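Local coordinates for glycoside Hydrolase (Bacteroides uniformis, PDB 5T99), which is a family 2 glycoside hydrolase that binds the galactose mimic d-galacto-isofagomine and probably cleaves galactosidic bonds in agarose-derived sugars, at residues N33-K38 against D50-R55; G43-S48 against T85-K90; K90-D95 against K139-G144; V103-D108 against F133-T138; V116-V121 against N147-Q152. All coordinates share one frame; numbering follows the deposited sequence.

Contact 1 of 5, residues N33-K38 against D50-R55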
# COMPACT_ATOMS: atom_id res chain seq x y z
N ASN A 33 -15.10 21.10 -0.84
CA ASN A 33 -16.17 21.87 -0.17
C ASN A 33 -17.23 21.02 0.53
O ASN A 33 -18.40 21.08 0.19
CB ASN A 33 -16.81 22.88 -1.14
CG ASN A 33 -15.80 23.83 -1.76
OD1 ASN A 33 -15.02 24.46 -1.05
ND2 ASN A 33 -15.81 23.94 -3.07
N TRP A 34 -16.79 20.24 1.51
CA TRP A 34 -17.68 19.51 2.40
C TRP A 34 -17.73 20.16 3.78
O TRP A 34 -16.86 20.95 4.15
CB TRP A 34 -17.25 18.05 2.55
CG TRP A 34 -17.42 17.21 1.32
CD1 TRP A 34 -16.65 17.24 0.20
CD2 TRP A 34 -18.41 16.20 1.11
NE1 TRP A 34 -17.10 16.31 -0.71
CE2 TRP A 34 -18.18 15.66 -0.18
CE3 TRP A 34 -19.48 15.70 1.87
CZ2 TRP A 34 -18.98 14.65 -0.73
CZ3 TRP A 34 -20.27 14.70 1.32
CH2 TRP A 34 -20.02 14.18 0.04
N ARG A 35 -18.77 19.78 4.53
CA ARG A 35 -18.89 20.05 5.96
C ARG A 35 -18.76 18.74 6.74
O ARG A 35 -19.33 17.71 6.32
CB ARG A 35 -20.26 20.66 6.26
CG ARG A 35 -20.54 21.94 5.49
CD ARG A 35 -19.69 23.08 6.02
NE ARG A 35 -20.21 24.36 5.54
CZ ARG A 35 -20.18 25.52 6.20
NH1 ARG A 35 -19.66 25.63 7.43
NH2 ARG A 35 -20.69 26.60 5.61
N PHE A 36 -18.00 18.77 7.84
CA PHE A 36 -17.79 17.60 8.71
C PHE A 36 -18.15 17.90 10.17
O PHE A 36 -17.91 19.00 10.67
CB PHE A 36 -16.33 17.11 8.62
CG PHE A 36 -15.96 16.03 9.62
CD1 PHE A 36 -16.50 14.74 9.51
CD2 PHE A 36 -15.08 16.29 10.67
CE1 PHE A 36 -16.17 13.75 10.42
CE2 PHE A 36 -14.74 15.30 11.58
CZ PHE A 36 -15.29 14.02 11.46
N PHE A 37 -18.72 16.89 10.83
CA PHE A 37 -19.00 16.94 12.25
C PHE A 37 -18.77 15.55 12.86
O PHE A 37 -19.42 14.58 12.47
CB PHE A 37 -20.45 17.39 12.50
CG PHE A 37 -20.82 17.48 13.95
CD1 PHE A 37 -21.50 16.44 14.59
CD2 PHE A 37 -20.46 18.61 14.70
CE1 PHE A 37 -21.82 16.52 15.94
CE2 PHE A 37 -20.79 18.70 16.05
CZ PHE A 37 -21.47 17.66 16.67
N LYS A 38 -17.82 15.48 13.81
CA LYS A 38 -17.57 14.27 14.59
C LYS A 38 -18.56 14.18 15.75
O LYS A 38 -18.52 15.01 16.64
CB LYS A 38 -16.14 14.28 15.14
CG LYS A 38 -15.75 13.03 15.90
CD LYS A 38 -14.31 13.10 16.37
CE LYS A 38 -13.93 11.85 17.15
NZ LYS A 38 -12.66 12.03 17.91
N ASP A 50 -29.13 22.90 9.55
CA ASP A 50 -28.20 24.03 9.58
C ASP A 50 -26.80 23.52 9.96
O ASP A 50 -26.53 23.25 11.13
CB ASP A 50 -28.70 25.10 10.57
CG ASP A 50 -27.77 26.32 10.67
OD1 ASP A 50 -26.91 26.54 9.79
OD2 ASP A 50 -27.93 27.07 11.64
N ASP A 51 -25.93 23.40 8.96
CA ASP A 51 -24.55 22.93 9.15
C ASP A 51 -23.52 24.07 9.07
O ASP A 51 -22.35 23.82 8.75
CB ASP A 51 -24.21 21.81 8.15
CG ASP A 51 -24.33 22.25 6.67
OD1 ASP A 51 -24.55 23.44 6.35
OD2 ASP A 51 -24.23 21.35 5.82
N ASP A 52 -23.94 25.29 9.37
CA ASP A 52 -23.07 26.47 9.24
C ASP A 52 -21.93 26.50 10.28
O ASP A 52 -20.87 27.09 10.02
CB ASP A 52 -23.90 27.76 9.31
CG ASP A 52 -23.15 28.97 8.76
OD1 ASP A 52 -22.85 29.89 9.55
OD2 ASP A 52 -22.86 28.99 7.54
N SER A 53 -22.12 25.87 11.43
CA SER A 53 -21.07 25.76 12.45
C SER A 53 -20.05 24.65 12.15
O SER A 53 -18.96 24.64 12.73
CB SER A 53 -21.68 25.51 13.83
OG SER A 53 -22.42 24.28 13.84
N TRP A 54 -20.42 23.71 11.27
CA TRP A 54 -19.59 22.53 10.97
C TRP A 54 -18.27 22.92 10.31
O TRP A 54 -18.22 23.85 9.49
CB TRP A 54 -20.34 21.55 10.05
CG TRP A 54 -21.50 20.80 10.67
CD1 TRP A 54 -22.23 21.17 11.77
CD2 TRP A 54 -22.07 19.57 10.21
NE1 TRP A 54 -23.20 20.23 12.02
CE2 TRP A 54 -23.13 19.24 11.09
CE3 TRP A 54 -21.79 18.70 9.14
CZ2 TRP A 54 -23.91 18.09 10.93
CZ3 TRP A 54 -22.56 17.55 8.98
CH2 TRP A 54 -23.61 17.26 9.88
N ARG A 55 -17.21 22.22 10.67
CA ARG A 55 -15.88 22.43 10.11
C ARG A 55 -15.90 22.27 8.58
O ARG A 55 -16.68 21.49 8.04
CB ARG A 55 -14.93 21.42 10.74
CG ARG A 55 -13.51 21.42 10.23
CD ARG A 55 -12.76 20.32 10.97
NE ARG A 55 -11.65 19.77 10.20
CZ ARG A 55 -10.94 18.70 10.56
NH1 ARG A 55 -11.23 18.03 11.69
NH2 ARG A 55 -9.95 18.27 9.78
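Arg-35 grips the loop 50-55 through its guanidinium: NH1 donates to Trp-54 O at 3.1 Å, with that oxygen in the guanidinium plane, and makes a weak, bent bond to Asp-52 O. Charge adds a long salt bridge, NH2 of Arg-35 to OD2 of Asp-52 at 3.8 Å. The carbonyl O of Asp-51 lies over one face of the group, while Asp-51 OD2 is salt-bridged to Arg-89 NE. A bend at chi2 (-71°) folds the arginine back over the loop. Among backbones, Phe-36 N binds Arg-55 O at 3.0 Å, and the return bond from Arg-55 N is weak; this antiparallel hydrogen-bonded pair is where strand 55-57 joins strand 34-38 at the border of a six-stranded sheet in the sugar-binding domain. Apolar contacts centre on the Trp-54 indole. Phe-37 CB stands over the six-membered ring of Trp-54, 3.6 Å from the centroid, with Asp-51 CB on the opposite face. The Phe-37 ring, tilted 24° to the indole, is slid aside and barely overlaps it.

Contact 2 of 5, residues G43-S48 against T85-K90; sequences GAEAIS and TGWYRK
A type I beta turn from Gly-43 to Ala-46, in the loop that follows strand 34-38, lies against strand 86-93, setting Ala-44 on Trp-87 and the carbonyls of Ala-44 and Ala-46 on Arg-89. The turn is closed by the bond from Ala-46 N to Gly-43 O. Ala-44 CB sits over the centre of the indole in a CH-pi contact, 3.8 Å from the centroid of the Trp-87 six-membered ring. Farther round the indole, CZ3 of Trp-87 meets the backbone N of Glu-45 at 3.5 Å, and Glu-45 CB touches CZ3 and CH2. Trp-87 NE1 is hydrogen-bonded to Glu-40 OE1.

Arg-89 bends at chi3 (62°), which carries its guanidinium to the turn. NH1 donates to Ala-44 O at 2.6 Å and to Ala-46 O at 2.8 Å, in both cases from above the carbonyl plane; NH2 adds a weak bond to Ala-46 O. The carbonyl of Ile-47 also lies near the guanidinium edge. NE is taken by Asp-51 in a salt bridge. NE and NH1 of the buried guanidinium are thus paired with a carboxylate and two main-chain carbonyls, NH2 only weakly, which probably helps fix both the shape of the loop and the rotation of the arginine.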
# COMPACT_ATOMS: atom_id res chain seq x y z
N GLY A 43 -31.28 14.45 12.77
CA GLY A 43 -31.78 15.07 11.52
C GLY A 43 -30.77 15.75 10.60
O GLY A 43 -31.17 16.57 9.78
N ALA A 44 -29.49 15.39 10.71
CA ALA A 44 -28.43 16.01 9.90
C ALA A 44 -28.42 15.58 8.42
O ALA A 44 -27.69 16.15 7.63
CB ALA A 44 -27.07 15.74 10.53
N GLU A 45 -29.21 14.58 8.06
CA GLU A 45 -29.45 14.26 6.65
C GLU A 45 -30.38 15.23 5.94
O GLU A 45 -30.41 15.25 4.71
CB GLU A 45 -29.96 12.82 6.48
CG GLU A 45 -31.46 12.56 6.71
CD GLU A 45 -31.89 12.54 8.17
OE1 GLU A 45 -31.07 12.81 9.07
OE2 GLU A 45 -33.07 12.25 8.42
N ALA A 46 -31.16 16.01 6.70
CA ALA A 46 -32.23 16.84 6.12
C ALA A 46 -31.72 18.03 5.29
O ALA A 46 -30.72 18.66 5.64
CB ALA A 46 -33.17 17.33 7.22
N ILE A 47 -32.44 18.32 4.21
CA ILE A 47 -32.19 19.47 3.32
C ILE A 47 -31.97 20.74 4.13
O ILE A 47 -30.97 21.44 3.97
CB ILE A 47 -33.39 19.72 2.35
CG1 ILE A 47 -33.52 18.61 1.31
CG2 ILE A 47 -33.28 21.07 1.62
CD1 ILE A 47 -34.94 18.42 0.81
N SER A 48 -32.94 21.01 5.00
CA SER A 48 -33.00 22.24 5.79
C SER A 48 -32.14 22.27 7.05
O SER A 48 -32.07 23.31 7.68
CB SER A 48 -34.46 22.54 6.16
OG SER A 48 -35.23 22.74 4.99
N THR A 85 -19.43 8.14 15.60
CA THR A 85 -20.27 8.63 14.52
C THR A 85 -19.60 9.85 13.91
O THR A 85 -19.00 10.67 14.63
CB THR A 85 -21.66 8.99 15.04
OG1 THR A 85 -22.26 7.82 15.61
CG2 THR A 85 -22.56 9.53 13.93
N GLY A 86 -19.66 9.95 12.58
CA GLY A 86 -19.14 11.09 11.83
C GLY A 86 -20.09 11.40 10.70
O GLY A 86 -20.57 10.48 10.03
N TRP A 87 -20.36 12.69 10.50
CA TRP A 87 -21.28 13.14 9.48
C TRP A 87 -20.55 14.01 8.48
O TRP A 87 -19.72 14.83 8.87
CB TRP A 87 -22.42 13.95 10.10
CG TRP A 87 -23.58 13.16 10.64
CD1 TRP A 87 -23.74 12.68 11.91
CD2 TRP A 87 -24.76 12.79 9.92
NE1 TRP A 87 -24.94 12.02 12.03
CE2 TRP A 87 -25.59 12.08 10.83
CE3 TRP A 87 -25.19 12.98 8.61
CZ2 TRP A 87 -26.82 11.57 10.46
CZ3 TRP A 87 -26.43 12.47 8.24
CH2 TRP A 87 -27.23 11.77 9.16
N TYR A 88 -20.88 13.83 7.20
CA TYR A 88 -20.41 14.73 6.14
C TYR A 88 -21.60 15.24 5.34
O TYR A 88 -22.51 14.48 5.04
CB TYR A 88 -19.46 14.03 5.18
CG TYR A 88 -18.16 13.53 5.77
CD1 TYR A 88 -16.97 14.20 5.55
CD2 TYR A 88 -18.13 12.34 6.51
CE1 TYR A 88 -15.77 13.72 6.07
CE2 TYR A 88 -16.94 11.86 7.03
CZ TYR A 88 -15.77 12.55 6.81
OH TYR A 88 -14.61 12.07 7.31
N ARG A 89 -21.57 16.53 5.00
CA ARG A 89 -22.60 17.14 4.17
C ARG A 89 -21.94 18.00 3.13
O ARG A 89 -20.96 18.68 3.42
CB ARG A 89 -23.51 18.03 5.01
CG ARG A 89 -24.52 17.30 5.89
CD ARG A 89 -25.24 18.30 6.80
NE ARG A 89 -26.02 19.30 6.04
CZ ARG A 89 -27.29 19.17 5.65
NH1 ARG A 89 -28.00 18.08 5.89
NH2 ARG A 89 -27.86 20.16 4.98
N LYS A 90 -22.46 17.97 1.91
CA LYS A 90 -22.03 18.87 0.85
C LYS A 90 -23.27 19.45 0.19
O LYS A 90 -24.20 18.72 -0.14
CB LYS A 90 -21.18 18.14 -0.18
CG LYS A 90 -20.74 19.01 -1.35
CD LYS A 90 -19.63 18.38 -2.18
CE LYS A 90 -19.28 19.25 -3.39
NZ LYS A 90 -18.15 18.71 -4.20

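Contact 3 of 5, residues K90-D95 against K139-G144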
# COMPACT_ATOMS: atom_id res chain seq x y z
N LYS A 90 -22.46 17.97 1.91
CA LYS A 90 -22.03 18.87 0.85
C LYS A 90 -23.27 19.45 0.19
O LYS A 90 -24.20 18.72 -0.14
CB LYS A 90 -21.18 18.14 -0.18
CG LYS A 90 -20.74 19.01 -1.35
CD LYS A 90 -19.63 18.38 -2.18
CE LYS A 90 -19.28 19.25 -3.39
NZ LYS A 90 -18.15 18.71 -4.20
N THR A 91 -23.27 20.77 -0.00
CA THR A 91 -24.41 21.50 -0.55
C THR A 91 -23.97 22.08 -1.89
O THR A 91 -22.91 22.71 -1.96
CB THR A 91 -24.86 22.62 0.43
OG1 THR A 91 -25.17 22.04 1.70
CG2 THR A 91 -26.09 23.37 -0.08
N PHE A 92 -24.76 21.86 -2.94
CA PHE A 92 -24.35 22.22 -4.30
C PHE A 92 -25.54 22.54 -5.20
O PHE A 92 -26.60 21.93 -5.07
CB PHE A 92 -23.48 21.10 -4.93
CG PHE A 92 -24.19 19.77 -5.06
CD1 PHE A 92 -24.78 19.38 -6.26
CD2 PHE A 92 -24.28 18.90 -3.97
CE1 PHE A 92 -25.43 18.16 -6.37
CE2 PHE A 92 -24.94 17.68 -4.08
CZ PHE A 92 -25.51 17.31 -5.28
N ILE A 93 -25.34 23.50 -6.11
CA ILE A 93 -26.33 23.84 -7.13
C ILE A 93 -26.35 22.73 -8.19
O ILE A 93 -25.29 22.28 -8.64
CB ILE A 93 -26.03 25.18 -7.84
CG1 ILE A 93 -26.01 26.36 -6.86
CG2 ILE A 93 -27.03 25.45 -8.97
CD1 ILE A 93 -27.38 26.76 -6.34
N GLY A 94 -27.54 22.31 -8.58
CA GLY A 94 -27.70 21.48 -9.76
C GLY A 94 -27.32 22.24 -11.02
O GLY A 94 -28.10 23.04 -11.54
N ASP A 95 -26.10 22.00 -11.49
CA ASP A 95 -25.59 22.64 -12.70
C ASP A 95 -26.53 22.40 -13.89
O ASP A 95 -27.12 21.31 -14.04
CB ASP A 95 -24.20 22.10 -13.01
CG ASP A 95 -23.34 23.09 -13.74
OD1 ASP A 95 -23.75 23.57 -14.82
OD2 ASP A 95 -22.24 23.36 -13.22
N LYS A 139 -32.77 10.84 -10.08
CA LYS A 139 -34.20 11.08 -9.83
C LYS A 139 -34.48 12.19 -8.81
O LYS A 139 -35.53 12.82 -8.87
CB LYS A 139 -34.90 9.79 -9.40
CG LYS A 139 -34.96 8.76 -10.51
CD LYS A 139 -35.51 7.43 -10.03
CE LYS A 139 -35.45 6.40 -11.15
NZ LYS A 139 -36.40 5.27 -10.91
N TYR A 140 -33.53 12.44 -7.91
CA TYR A 140 -33.70 13.41 -6.83
C TYR A 140 -32.97 14.74 -7.06
O TYR A 140 -33.15 15.67 -6.27
CB TYR A 140 -33.22 12.78 -5.53
CG TYR A 140 -33.77 11.38 -5.33
CD1 TYR A 140 -35.15 11.18 -5.15
CD2 TYR A 140 -32.93 10.27 -5.35
CE1 TYR A 140 -35.67 9.90 -4.98
CE2 TYR A 140 -33.44 8.99 -5.18
CZ TYR A 140 -34.81 8.81 -4.99
OH TYR A 140 -35.31 7.54 -4.83
N LEU A 141 -32.18 14.83 -8.12
CA LEU A 141 -31.37 16.02 -8.40
C LEU A 141 -32.26 17.18 -8.81
O LEU A 141 -33.12 17.02 -9.65
CB LEU A 141 -30.36 15.74 -9.51
CG LEU A 141 -29.37 16.84 -9.90
CD1 LEU A 141 -28.48 17.22 -8.73
CD2 LEU A 141 -28.52 16.37 -11.08
N LYS A 142 -32.01 18.34 -8.21
CA LYS A 142 -32.77 19.56 -8.48
C LYS A 142 -31.91 20.53 -9.28
O LYS A 142 -30.92 21.05 -8.77
CB LYS A 142 -33.20 20.21 -7.17
CG LYS A 142 -34.00 19.30 -6.24
CD LYS A 142 -34.41 20.03 -4.97
CE LYS A 142 -35.16 19.11 -4.02
NZ LYS A 142 -36.48 19.68 -3.62
N ILE A 143 -32.29 20.77 -10.52
CA ILE A 143 -31.52 21.63 -11.42
C ILE A 143 -31.80 23.09 -11.08
O ILE A 143 -32.95 23.49 -10.92
CB ILE A 143 -31.89 21.38 -12.91
CG1 ILE A 143 -31.69 19.91 -13.31
CG2 ILE A 143 -31.07 22.29 -13.82
CD1 ILE A 143 -30.29 19.37 -13.11
N GLY A 144 -30.74 23.89 -10.94
CA GLY A 144 -30.86 25.31 -10.62
C GLY A 144 -31.28 25.65 -9.20
O GLY A 144 -31.47 26.83 -8.89
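Ile-143 packs beside the backbone of Gly-94 and Asp-95, where the chain leaves strand 86-93. From its CB two branches diverge. CG2, anti to the backbone N, rests 3.8 Å from Gly-94 O; CG1 turns beside the backbone N (chi1 -57°) and carries the tip, CD1, to 3.8 Å from Asp-95 O. The hydrogen bond of the contact runs from Gly-144 N to Gly-94 O at 2.8 Å, nearly straight at 168° and directed at a carbonyl lone pair. Gly-94 comes close to the opposing main chain, its CA making a CA-H...O contact of 3.4 Å with Lys-142 O. A CB on Gly-94 would probably clash with Lys-142 O. Deeper in, Leu-141 CD1 meets CE1 of the Phe-92 ring at 4.0 Å, the two side chains crossing at about a right angle. Trp-98 touches both of them. The loop 139-144, which links strand 133-136 to strand 146-153, is thereby laid across the end of strand 86-93, with Phe-92 also reaching Ile-118 of strand 114-118.

Contact 4 of 5, residues V103-D108 against F133-T138; sequences VRIGFD and FEIDIT
Phe-107 CB lies over one face of the Phe-133 ring, offset toward the rim, and the two rings run nearly parallel but slid apart, with CD2 of Phe-107 3.5 Å from CE1 of Phe-133. At the edge of the Phe-107 ring stands Ile-135 CD1; His-126 stacks on Phe-133. The guanidinium of Arg-104 meets the carboxylate of Glu-134 with their planes 79° apart. Arg-104 NH1 forms a salt bridge to Glu-134 OE2 at 3.0 Å and a weak bond to OE1, which lies in plane at the guanidinium edge; a water donates to OE1 and accepts weakly from NH1. Beyond this pair, NH2 of Arg-104 holds Asp-177 and OE2 of Glu-134 holds Arg-175. A leucine in place of Arg-104 would probably deprive Glu-134 of a charge partner and leave Asp-177 without its mate.

Backbone hydrogen bonds in both directions join Ile-105 with Ile-135 and Phe-107 with Phe-133. Past the end of strand 133-136, Thr-138 OG1 accepts from Val-103 N at 3.0 Å, almost straight at 173°, and donates to Asp-136 OD1, the acceptor of an Asx turn. Ile-105, Phe-107, Phe-133 and Ile-135 face inward onto strands 114-118 and 146-153, placing outermost strand 133-136 and its neighbour 102-107 in one sheet of a beta sandwich, the fold of the family 2 sugar-binding domain.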
# COMPACT_ATOMS: atom_id res chain seq x y z
N VAL A 103 -26.71 11.05 -13.36
CA VAL A 103 -25.77 11.64 -12.41
C VAL A 103 -25.56 10.64 -11.29
O VAL A 103 -26.53 10.17 -10.70
CB VAL A 103 -26.29 12.97 -11.86
CG1 VAL A 103 -25.26 13.60 -10.90
CG2 VAL A 103 -26.61 13.92 -13.01
N ARG A 104 -24.30 10.29 -11.02
CA ARG A 104 -23.92 9.34 -9.97
C ARG A 104 -22.76 9.90 -9.16
O ARG A 104 -21.96 10.69 -9.68
CB ARG A 104 -23.50 8.01 -10.59
CG ARG A 104 -24.59 7.30 -11.41
CD ARG A 104 -23.99 6.18 -12.26
NE ARG A 104 -23.20 6.69 -13.39
CZ ARG A 104 -22.13 6.11 -13.95
NH1 ARG A 104 -21.63 4.96 -13.48
NH2 ARG A 104 -21.52 6.70 -14.99
N ILE A 105 -22.68 9.51 -7.89
CA ILE A 105 -21.55 9.85 -7.04
C ILE A 105 -20.87 8.56 -6.63
O ILE A 105 -21.50 7.68 -6.03
CB ILE A 105 -21.94 10.65 -5.78
CG1 ILE A 105 -22.88 11.81 -6.11
CG2 ILE A 105 -20.69 11.16 -5.06
CD1 ILE A 105 -22.29 12.87 -7.00
N GLY A 106 -19.59 8.45 -6.97
CA GLY A 106 -18.81 7.28 -6.66
C GLY A 106 -17.95 7.57 -5.45
O GLY A 106 -17.25 8.58 -5.41
N PHE A 107 -18.04 6.68 -4.45
CA PHE A 107 -17.17 6.71 -3.29
C PHE A 107 -16.20 5.53 -3.38
O PHE A 107 -16.63 4.37 -3.33
CB PHE A 107 -18.02 6.59 -2.00
CG PHE A 107 -19.00 7.72 -1.79
CD1 PHE A 107 -18.68 8.80 -0.99
CD2 PHE A 107 -20.25 7.69 -2.38
CE1 PHE A 107 -19.58 9.85 -0.79
CE2 PHE A 107 -21.15 8.72 -2.19
CZ PHE A 107 -20.82 9.80 -1.39
N ASP A 108 -14.91 5.81 -3.52
CA ASP A 108 -13.88 4.75 -3.48
C ASP A 108 -13.74 4.07 -2.10
O ASP A 108 -13.23 2.94 -2.00
CB ASP A 108 -12.51 5.31 -3.87
CG ASP A 108 -12.44 5.75 -5.33
OD1 ASP A 108 -13.29 5.31 -6.15
OD2 ASP A 108 -11.52 6.54 -5.64
N PHE A 133 -18.43 2.11 -3.48
CA PHE A 133 -19.85 2.03 -3.84
C PHE A 133 -20.27 3.28 -4.62
O PHE A 133 -19.56 4.29 -4.65
CB PHE A 133 -20.74 1.81 -2.60
CG PHE A 133 -20.70 2.94 -1.60
CD1 PHE A 133 -21.66 3.95 -1.63
CD2 PHE A 133 -19.69 3.00 -0.63
CE1 PHE A 133 -21.63 4.99 -0.71
CE2 PHE A 133 -19.65 4.03 0.28
CZ PHE A 133 -20.62 5.03 0.25
N GLU A 134 -21.44 3.19 -5.22
CA GLU A 134 -21.96 4.22 -6.13
C GLU A 134 -23.41 4.52 -5.78
O GLU A 134 -24.17 3.60 -5.53
CB GLU A 134 -21.88 3.69 -7.56
CG GLU A 134 -22.05 4.76 -8.59
CD GLU A 134 -21.78 4.27 -10.00
OE1 GLU A 134 -22.57 3.43 -10.50
OE2 GLU A 134 -20.80 4.77 -10.60
N ILE A 135 -23.80 5.79 -5.77
CA ILE A 135 -25.22 6.16 -5.61
C ILE A 135 -25.69 6.85 -6.89
O ILE A 135 -24.94 7.63 -7.49
CB ILE A 135 -25.46 7.06 -4.38
CG1 ILE A 135 -25.01 8.50 -4.66
CG2 ILE A 135 -24.77 6.48 -3.15
CD1 ILE A 135 -25.14 9.44 -3.49
N ASP A 136 -26.91 6.56 -7.31
CA ASP A 136 -27.51 7.25 -8.45
C ASP A 136 -28.43 8.34 -7.91
O ASP A 136 -29.47 8.04 -7.32
CB ASP A 136 -28.28 6.25 -9.33
CG ASP A 136 -28.65 6.83 -10.68
OD1 ASP A 136 -28.89 8.05 -10.77
OD2 ASP A 136 -28.73 6.07 -11.67
N ILE A 137 -28.05 9.60 -8.13
CA ILE A 137 -28.86 10.75 -7.68
C ILE A 137 -29.75 11.39 -8.76
O ILE A 137 -30.36 12.43 -8.50
CB ILE A 137 -27.98 11.82 -6.98
CG1 ILE A 137 -27.07 12.56 -7.97
CG2 ILE A 137 -27.17 11.20 -5.87
CD1 ILE A 137 -26.53 13.87 -7.44
N THR A 138 -29.85 10.76 -9.93
CA THR A 138 -30.58 11.30 -11.07
C THR A 138 -32.03 11.70 -10.77
O THR A 138 -32.47 12.77 -11.19
CB THR A 138 -30.60 10.28 -12.23
OG1 THR A 138 -29.27 9.83 -12.50
CG2 THR A 138 -31.21 10.89 -13.52
O HOH W 1 -23.11 2.15 -12.94

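Contact 5 of 5, residues V116-V121 against N147-Q152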
# COMPACT_ATOMS: atom_id res chain seq x y z
N VAL A 116 -26.05 6.97 3.15
CA VAL A 116 -26.00 8.15 2.27
C VAL A 116 -27.40 8.62 1.89
O VAL A 116 -28.26 7.81 1.55
CB VAL A 116 -25.15 7.90 0.99
CG1 VAL A 116 -25.05 9.17 0.15
CG2 VAL A 116 -23.76 7.38 1.36
N TRP A 117 -27.59 9.94 1.94
CA TRP A 117 -28.85 10.60 1.59
C TRP A 117 -28.61 11.69 0.54
O TRP A 117 -27.60 12.38 0.58
CB TRP A 117 -29.49 11.27 2.81
CG TRP A 117 -29.93 10.34 3.91
CD1 TRP A 117 -31.17 9.81 4.10
CD2 TRP A 117 -29.12 9.85 4.99
NE1 TRP A 117 -31.19 9.02 5.22
CE2 TRP A 117 -29.95 9.03 5.79
CE3 TRP A 117 -27.78 10.03 5.36
CZ2 TRP A 117 -29.47 8.39 6.94
CZ3 TRP A 117 -27.31 9.40 6.51
CH2 TRP A 117 -28.15 8.58 7.28
N ILE A 118 -29.56 11.86 -0.37
CA ILE A 118 -29.59 13.01 -1.29
C ILE A 118 -30.94 13.73 -1.11
O ILE A 118 -32.01 13.14 -1.27
CB ILE A 118 -29.30 12.63 -2.78
CG1 ILE A 118 -29.26 13.87 -3.69
CG2 ILE A 118 -30.31 11.64 -3.33
CD1 ILE A 118 -28.09 14.78 -3.45
N ASN A 119 -30.86 15.01 -0.74
CA ASN A 119 -32.05 15.82 -0.45
C ASN A 119 -33.04 15.13 0.52
O ASN A 119 -34.26 15.15 0.31
CB ASN A 119 -32.73 16.23 -1.76
CG ASN A 119 -31.83 17.08 -2.63
OD1 ASN A 119 -31.04 17.87 -2.12
ND2 ASN A 119 -31.94 16.92 -3.95
N GLY A 120 -32.48 14.50 1.56
CA GLY A 120 -33.26 13.75 2.54
C GLY A 120 -33.61 12.30 2.21
O GLY A 120 -33.98 11.56 3.12
N VAL A 121 -33.51 11.87 0.95
CA VAL A 121 -33.88 10.50 0.60
C VAL A 121 -32.67 9.58 0.71
O VAL A 121 -31.65 9.84 0.08
CB VAL A 121 -34.46 10.39 -0.82
CG1 VAL A 121 -34.95 8.97 -1.08
CG2 VAL A 121 -35.58 11.39 -1.02
N ASN A 147 -28.88 21.43 -3.55
CA ASN A 147 -28.94 19.99 -3.26
C ASN A 147 -28.03 19.70 -2.09
O ASN A 147 -27.04 20.39 -1.90
CB ASN A 147 -28.48 19.16 -4.46
CG ASN A 147 -29.35 19.33 -5.68
OD1 ASN A 147 -30.21 18.49 -5.96
ND2 ASN A 147 -29.14 20.41 -6.41
N VAL A 148 -28.35 18.66 -1.33
CA VAL A 148 -27.59 18.29 -0.13
C VAL A 148 -27.31 16.79 -0.13
O VAL A 148 -28.22 15.96 0.06
CB VAL A 148 -28.36 18.71 1.16
CG1 VAL A 148 -27.64 18.24 2.41
CG2 VAL A 148 -28.54 20.23 1.21
N LEU A 149 -26.04 16.46 -0.31
CA LEU A 149 -25.56 15.10 -0.16
C LEU A 149 -25.04 14.95 1.27
O LEU A 149 -24.15 15.69 1.69
CB LEU A 149 -24.44 14.82 -1.17
CG LEU A 149 -23.86 13.41 -1.21
CD1 LEU A 149 -24.95 12.38 -1.45
CD2 LEU A 149 -22.77 13.33 -2.27
N ALA A 150 -25.61 13.98 2.00
CA ALA A 150 -25.26 13.70 3.39
C ALA A 150 -24.77 12.28 3.54
O ALA A 150 -25.40 11.36 3.05
CB ALA A 150 -26.46 13.92 4.30
N VAL A 151 -23.65 12.10 4.25
CA VAL A 151 -23.08 10.79 4.52
C VAL A 151 -22.92 10.67 6.02
O VAL A 151 -22.34 11.56 6.66
CB VAL A 151 -21.71 10.59 3.83
CG1 VAL A 151 -21.10 9.25 4.20
CG2 VAL A 151 -21.84 10.71 2.32
N GLN A 152 -23.46 9.59 6.59
CA GLN A 152 -23.22 9.24 7.99
C GLN A 152 -22.40 7.95 8.04
O GLN A 152 -22.78 6.93 7.44
CB GLN A 152 -24.53 9.04 8.75
CG GLN A 152 -24.36 8.75 10.24
CD GLN A 152 -25.52 7.97 10.86
OE1 GLN A 152 -26.10 7.07 10.25
NE2 GLN A 152 -25.84 8.30 12.10
O HOH W 2 -29.60 14.47 2.09
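Val-116 and Leu-149 interlock on the inner face of the antiparallel sheet that pairs strands 114-118 and 146-153 in the beta sandwich. The CD1 methyl of Leu-149 fits the hollow between Val-116 CG1, at 3.6 Å, and Trp-117 O, at 3.3 Å. Alongside, Val-116 CG2 abuts Val-151 CG2, the two valines pointing the same way. On the other face the Trp-117 indole presents its edge to Gln-152, whose CB lies in the ring plane 3.6 Å from CZ3, while Trp-87 meets the ring as well. Asn-119 enters a type I' turn; with CG beside the backbone N (chi1 -61°), its amide reaches the start of strand 146-153: OD1 accepts from Val-148 N at 2.9 Å, and ND2 donates to Asn-147 OD1 at 176°. ND2 also serves Tyr-140 O, and Asn-147 OD1 also accepts from Lys-142 N. An alanine at Asn-119 is likely to leave Val-148 N without its acceptor and to cost Asn-147 OD1 one of its bonds. A water bridges turn and strand, accepting from Gly-120 N and donating to Val-148 O at 2.9 Å.

From the N terminus, contact 1 closes the loop between strands 34-38 and 55-57. Contact 2 starts inside that loop and reaches forward to strand 86-93, so the two cross, and Asp-51 of the first is salt-bridged to Arg-89 of the second. Contact 3 opens where contact 2 ends, at Lys-90, and closes a long excursion at 139-144; contact 4 is nested within it. Contact 5 crosses both 3 and 4, returning from strand 114-118 to 146-153. Contacts 1, 2, 3 and 5 all reach the six-stranded sheet, contact 4 the four-stranded one, and the two meet where Ile-135 packs on Leu-149 and Val-116.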